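Local atomic coordinates of binary enterotoxin of Clostridium perfringens component a (Clostridium perfringens, PDB entry 5WTZ), a protein that binds NAD+ and, as the enzymatic component of a binary enterotoxin, probably transfers ADP-ribose from it to actin. Residues I156-L162 with A204-L210; F216-V220 with V345-N349. All coordinates share one frame; numbering follows the deposited sequence.

In the fold
Contact 1 comes first along the chain and closes before contact 2 opens. It joins two central parallel strands, 156-162 and 201-211, in the sheet of the first ADP-ribosyltransferase-like region. Contact 2 starts just beyond strand 201-211, where the chain turns into helix 220-237, and reaches forward to the loop after strand 341-344 in the second such region. The centres of the two contacts are about 28 Å apart, on opposite sides of the chain's centre, and their nearest atoms are about 13 Å apart. Contact 1 lies inside the sheet of the first region, away from the NAD site. Contact 2 ties the connecting segment to the region that binds NAD.

Contact 1 of 2, residues I156-L162 with A204-L210; sequences ILVHLKL and AKVDADL
Strands 156-162 and 204-210 pair in parallel within a mixed five-stranded sheet, and beside the backbone ladder His159 and Asp207 are joined by a side-chain bond. The ladder alternates. Leu157 N reaches Ala204 O, and Val206 N returns to Leu157 O. His159 N then meets Val206 O at 2.8 Å, almost straight at 178°. Ala208 N, Lys161 N and Leu210 N carry the ladder on, to His159 O, Ala208 O and Lys161 O.

His159 and Asp207 lie side by side and point the same way. His159 CG is anti to its backbone N, while Asp207 CG sits beside its own N (chi1 -71°), which sets the carboxylate beside the ring. His159 ND1 donates to Asp207 OD1 at 2.8 Å. The acceptor lies in the ring plane, but the ring nitrogen stands above the carboxylate plane, and the two planes are 62° apart. Asp11 holds His159 NE2, so both ring nitrogens are bonded and the ring's rotation is fixed. Tyr93 and Tyr95 of strand 92-98 stack with the ring. Lys205 runs extended alongside, its CE 3.8 Å from His159 ND1. Its ammonium group makes a long salt bridge with Asp207, which would probably stabilise the carboxylate's negative charge.

Ile156, Val158, Leu160, Ala204, Val206 and Ala208 make an apolar face. Ile156 CG2 meets Val206 CG2 at 3.7 Å, and Phe126 of helix 120-130 touches both residues. Leu160 CD1 lies 3.9 Å from Ala208 CB. At the end of the strand pair, Leu210 CD1 lies 3.9 Å from Leu160 CD2, and Leu162 CD2 packs on Leu210 CB at 3.8 Å. A central parallel pair with antiparallel neighbours, strand order 1-3-5-4-2, is repeated in the NAD-binding region of this chain, consistent with two related ADP-ribosyltransferase folds.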
# COMPACT_ATOMS: atom_id res chain seq x y z
N ILE A 156 -7.53 6.64 17.81
CA ILE A 156 -7.80 5.25 17.49
C ILE A 156 -6.86 4.31 18.22
O ILE A 156 -5.69 4.61 18.39
CB ILE A 156 -7.68 5.01 15.95
CG1 ILE A 156 -8.69 5.88 15.19
CG2 ILE A 156 -7.81 3.53 15.58
CD1 ILE A 156 -8.27 6.19 13.72
N LEU A 157 -7.40 3.19 18.67
CA LEU A 157 -6.59 2.11 19.21
C LEU A 157 -6.74 0.92 18.27
O LEU A 157 -7.86 0.42 18.04
CB LEU A 157 -7.02 1.72 20.63
CG LEU A 157 -6.39 0.42 21.16
CD1 LEU A 157 -4.88 0.58 21.37
CD2 LEU A 157 -7.07 -0.04 22.46
N VAL A 158 -5.62 0.45 17.73
CA VAL A 158 -5.63 -0.72 16.86
C VAL A 158 -5.27 -1.96 17.66
O VAL A 158 -4.26 -2.02 18.34
CB VAL A 158 -4.66 -0.57 15.66
CG1 VAL A 158 -4.72 -1.81 14.76
CG2 VAL A 158 -4.99 0.68 14.83
N HIS A 159 -6.14 -2.96 17.55
CA HIS A 159 -5.99 -4.25 18.19
C HIS A 159 -5.79 -5.28 17.08
O HIS A 159 -6.75 -5.78 16.51
CB HIS A 159 -7.23 -4.54 19.04
CG HIS A 159 -7.22 -5.86 19.74
ND1 HIS A 159 -8.33 -6.67 19.79
CD2 HIS A 159 -6.26 -6.48 20.46
CE1 HIS A 159 -8.05 -7.76 20.49
NE2 HIS A 159 -6.80 -7.66 20.91
N LEU A 160 -4.52 -5.56 16.77
CA LEU A 160 -4.12 -6.22 15.53
C LEU A 160 -3.72 -7.66 15.77
O LEU A 160 -2.89 -7.94 16.64
CB LEU A 160 -2.95 -5.45 14.89
CG LEU A 160 -2.42 -5.96 13.54
CD1 LEU A 160 -3.46 -5.84 12.43
CD2 LEU A 160 -1.14 -5.23 13.15
N LYS A 161 -4.32 -8.57 15.00
CA LYS A 161 -4.07 -10.01 15.14
C LYS A 161 -3.00 -10.46 14.15
O LYS A 161 -3.22 -10.44 12.93
CB LYS A 161 -5.35 -10.81 14.95
CG LYS A 161 -5.19 -12.30 15.24
CD LYS A 161 -6.47 -13.09 14.97
CE LYS A 161 -6.33 -14.52 15.47
NZ LYS A 161 -7.55 -15.35 15.18
N LEU A 162 -1.85 -10.85 14.68
CA LEU A 162 -0.75 -11.35 13.87
C LEU A 162 -0.88 -12.86 13.72
O LEU A 162 -0.95 -13.57 14.71
CB LEU A 162 0.60 -11.01 14.52
CG LEU A 162 0.86 -9.57 14.96
CD1 LEU A 162 2.25 -9.48 15.58
CD2 LEU A 162 0.72 -8.62 13.79
N ALA A 204 -11.68 5.06 19.39
CA ALA A 204 -12.21 4.14 18.41
C ALA A 204 -11.29 2.92 18.33
O ALA A 204 -10.14 3.04 17.90
CB ALA A 204 -12.35 4.81 17.05
N LYS A 205 -11.78 1.77 18.76
CA LYS A 205 -10.99 0.55 18.72
C LYS A 205 -11.23 -0.22 17.42
O LYS A 205 -12.31 -0.74 17.16
CB LYS A 205 -11.30 -0.33 19.93
CG LYS A 205 -10.50 -1.61 20.00
CD LYS A 205 -11.03 -2.47 21.13
CE LYS A 205 -10.60 -3.91 20.98
NZ LYS A 205 -11.25 -4.78 22.00
N VAL A 206 -10.19 -0.28 16.60
CA VAL A 206 -10.22 -1.05 15.36
C VAL A 206 -9.62 -2.43 15.61
O VAL A 206 -8.42 -2.55 15.90
CB VAL A 206 -9.44 -0.33 14.23
CG1 VAL A 206 -9.45 -1.16 12.95
CG2 VAL A 206 -10.04 1.05 13.96
N ASP A 207 -10.45 -3.45 15.57
CA ASP A 207 -9.95 -4.82 15.52
C ASP A 207 -9.54 -5.07 14.08
O ASP A 207 -10.25 -4.68 13.15
CB ASP A 207 -10.99 -5.84 15.96
CG ASP A 207 -11.27 -5.79 17.46
OD1 ASP A 207 -10.35 -5.50 18.26
OD2 ASP A 207 -12.42 -6.07 17.85
N ALA A 208 -8.39 -5.70 13.89
CA ALA A 208 -7.92 -6.00 12.53
C ALA A 208 -7.01 -7.22 12.46
O ALA A 208 -6.39 -7.64 13.46
CB ALA A 208 -7.20 -4.79 11.95
N ASP A 209 -6.93 -7.77 11.26
CA ASP A 209 -6.00 -8.84 10.93
C ASP A 209 -4.80 -8.31 10.15
O ASP A 209 -4.93 -7.46 9.25
CB ASP A 209 -6.66 -9.93 10.09
CG ASP A 209 -7.63 -10.80 10.89
OD1 ASP A 209 -7.66 -10.77 12.13
OD2 ASP A 209 -8.37 -11.53 10.23
N LEU A 210 -3.63 -8.83 10.49
CA LEU A 210 -2.46 -8.62 9.66
C LEU A 210 -2.54 -9.61 8.51
O LEU A 210 -2.54 -10.82 8.74
CB LEU A 210 -1.18 -8.82 10.46
CG LEU A 210 0.11 -8.42 9.74
CD1 LEU A 210 0.51 -7.00 10.09
CD2 LEU A 210 1.21 -9.41 10.07

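Contact 2 of 2, residues F216-V220 with V345-N349; sequences FENDV and VLSNN
Asn218 reaches from a type II' beta turn, Phe216 to Asp219, to the loop residues Ser347 and Asn348. Its CB lies 4.0 Å from Asn348 OD1, and its CG is slightly closer to that oxygen. With CG beside the backbone N (chi1 -60°), the amide swings back to the loop. At the tip, ND2 donates to Asn348 OD1 at 2.8 Å. The acceptor lies in the amide plane of Asn218. The donor, however, stands 63° out of the carbonyl plane of Asn348, and the two amides are turned 80° from each other. The backbone oxygen of Lys60 bonds to both Asn218 ND2 and Ser347 OG, which fixes the flip of the Asn218 amide. A water joins Asn218 O to Asn348 ND2, giving these two residues a second link.

The backbone adds a direct bond, Ser347 N to Glu217 O, at 2.8 Å. Ser347 OG lies 3.6 Å from Glu217 CB. Another water bridges Phe216 N and Val345 O. The rest of the contact is apolar. Leu346 CD1 meets Val220 CG1 at 3.6 Å, crossing it at a slant, and Phe216 CD2 lies 4.1 Å from Val345 CG2, the side chains running alongside.

The side chain of Asp219, the N-cap of helix 220-237, caps a backbone N of its first turn and also bonds to Ser222 OG. Trp226 of that helix meets the ring of Phe216, and its Ala223 touches Phe216, Val345 and Leu346. The turn and the loop thus sit between the start of helix 220-237 and strand 295-301, whose NADH-binding Arg300 bonds to Ser347 O, with Tyr383 beside Val220, Val345 and Leu346.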
# COMPACT_ATOMS: atom_id res chain seq x y z
N PHE A 216 4.38 -7.08 -5.66
CA PHE A 216 5.75 -7.39 -6.06
C PHE A 216 6.75 -6.29 -5.71
O PHE A 216 7.94 -6.57 -5.56
CB PHE A 216 5.79 -7.69 -7.56
CG PHE A 216 4.98 -8.90 -7.93
CD1 PHE A 216 5.26 -10.12 -7.33
CD2 PHE A 216 3.95 -8.81 -8.83
CE1 PHE A 216 4.51 -11.24 -7.65
CE2 PHE A 216 3.19 -9.92 -9.15
CZ PHE A 216 3.48 -11.14 -8.56
N GLU A 217 6.26 -5.06 -5.54
CA GLU A 217 7.09 -3.86 -5.33
C GLU A 217 8.27 -3.82 -6.33
O GLU A 217 8.05 -3.45 -7.49
CB GLU A 217 7.56 -3.76 -3.86
CG GLU A 217 6.34 -3.53 -2.93
CD GLU A 217 6.70 -3.11 -1.51
OE1 GLU A 217 7.81 -3.42 -1.05
OE2 GLU A 217 5.84 -2.49 -0.86
N ASN A 218 9.49 -4.19 -5.92
CA ASN A 218 10.66 -4.14 -6.82
C ASN A 218 11.09 -5.51 -7.35
O ASN A 218 12.08 -5.63 -8.09
CB ASN A 218 11.88 -3.49 -6.13
CG ASN A 218 11.62 -2.05 -5.69
OD1 ASN A 218 11.94 -1.68 -4.56
ND2 ASN A 218 11.05 -1.24 -6.57
N ASP A 219 10.33 -6.54 -6.99
CA ASP A 219 10.68 -7.93 -7.32
C ASP A 219 10.31 -8.26 -8.76
O ASP A 219 9.23 -8.79 -9.01
CB ASP A 219 9.96 -8.89 -6.36
CG ASP A 219 10.50 -10.32 -6.42
OD1 ASP A 219 11.30 -10.65 -7.33
OD2 ASP A 219 10.10 -11.12 -5.54
N VAL A 220 11.20 -7.95 -9.71
CA VAL A 220 10.92 -8.18 -11.13
C VAL A 220 10.78 -9.66 -11.48
O VAL A 220 10.00 -10.01 -12.38
CB VAL A 220 12.03 -7.57 -12.04
CG1 VAL A 220 12.12 -6.07 -11.84
CG2 VAL A 220 13.38 -8.22 -11.80
N VAL A 345 2.85 -3.57 -12.40
CA VAL A 345 2.84 -4.26 -11.13
C VAL A 345 4.08 -4.00 -10.29
O VAL A 345 4.17 -4.48 -9.15
CB VAL A 345 2.66 -5.77 -11.33
CG1 VAL A 345 1.33 -6.01 -12.06
CG2 VAL A 345 3.83 -6.36 -12.10
N LEU A 346 5.04 -3.24 -10.83
CA LEU A 346 6.21 -2.85 -10.04
C LEU A 346 6.00 -1.46 -9.48
O LEU A 346 5.37 -0.62 -10.12
CB LEU A 346 7.49 -2.89 -10.86
CG LEU A 346 7.87 -4.19 -11.59
CD1 LEU A 346 9.21 -4.03 -12.28
CD2 LEU A 346 7.89 -5.39 -10.64
N SER A 347 6.56 -1.21 -8.29
CA SER A 347 6.49 0.11 -7.68
C SER A 347 7.57 1.04 -8.25
O SER A 347 7.50 2.25 -8.02
CB SER A 347 6.63 0.00 -6.14
OG SER A 347 7.81 -0.71 -5.76
N ASN A 348 8.54 0.47 -8.98
CA ASN A 348 9.60 1.24 -9.66
C ASN A 348 9.06 2.44 -10.42
O ASN A 348 8.03 2.34 -11.08
CB ASN A 348 10.39 0.38 -10.67
CG ASN A 348 11.02 -0.86 -10.06
OD1 ASN A 348 10.38 -1.58 -9.31
ND2 ASN A 348 12.27 -1.11 -10.41
N ASN A 349 9.75 3.58 -10.35
CA ASN A 349 9.41 4.70 -11.22
C ASN A 349 9.70 4.33 -12.68
O ASN A 349 10.50 3.45 -12.95
CB ASN A 349 10.19 5.95 -10.81
CG ASN A 349 9.50 7.24 -11.26
OD1 ASN A 349 8.50 7.21 -11.99
ND2 ASN A 349 10.04 8.38 -10.81
O HOH W 1 2.61 -5.96 -7.56
O HOH W 2 13.25 -3.68 -9.68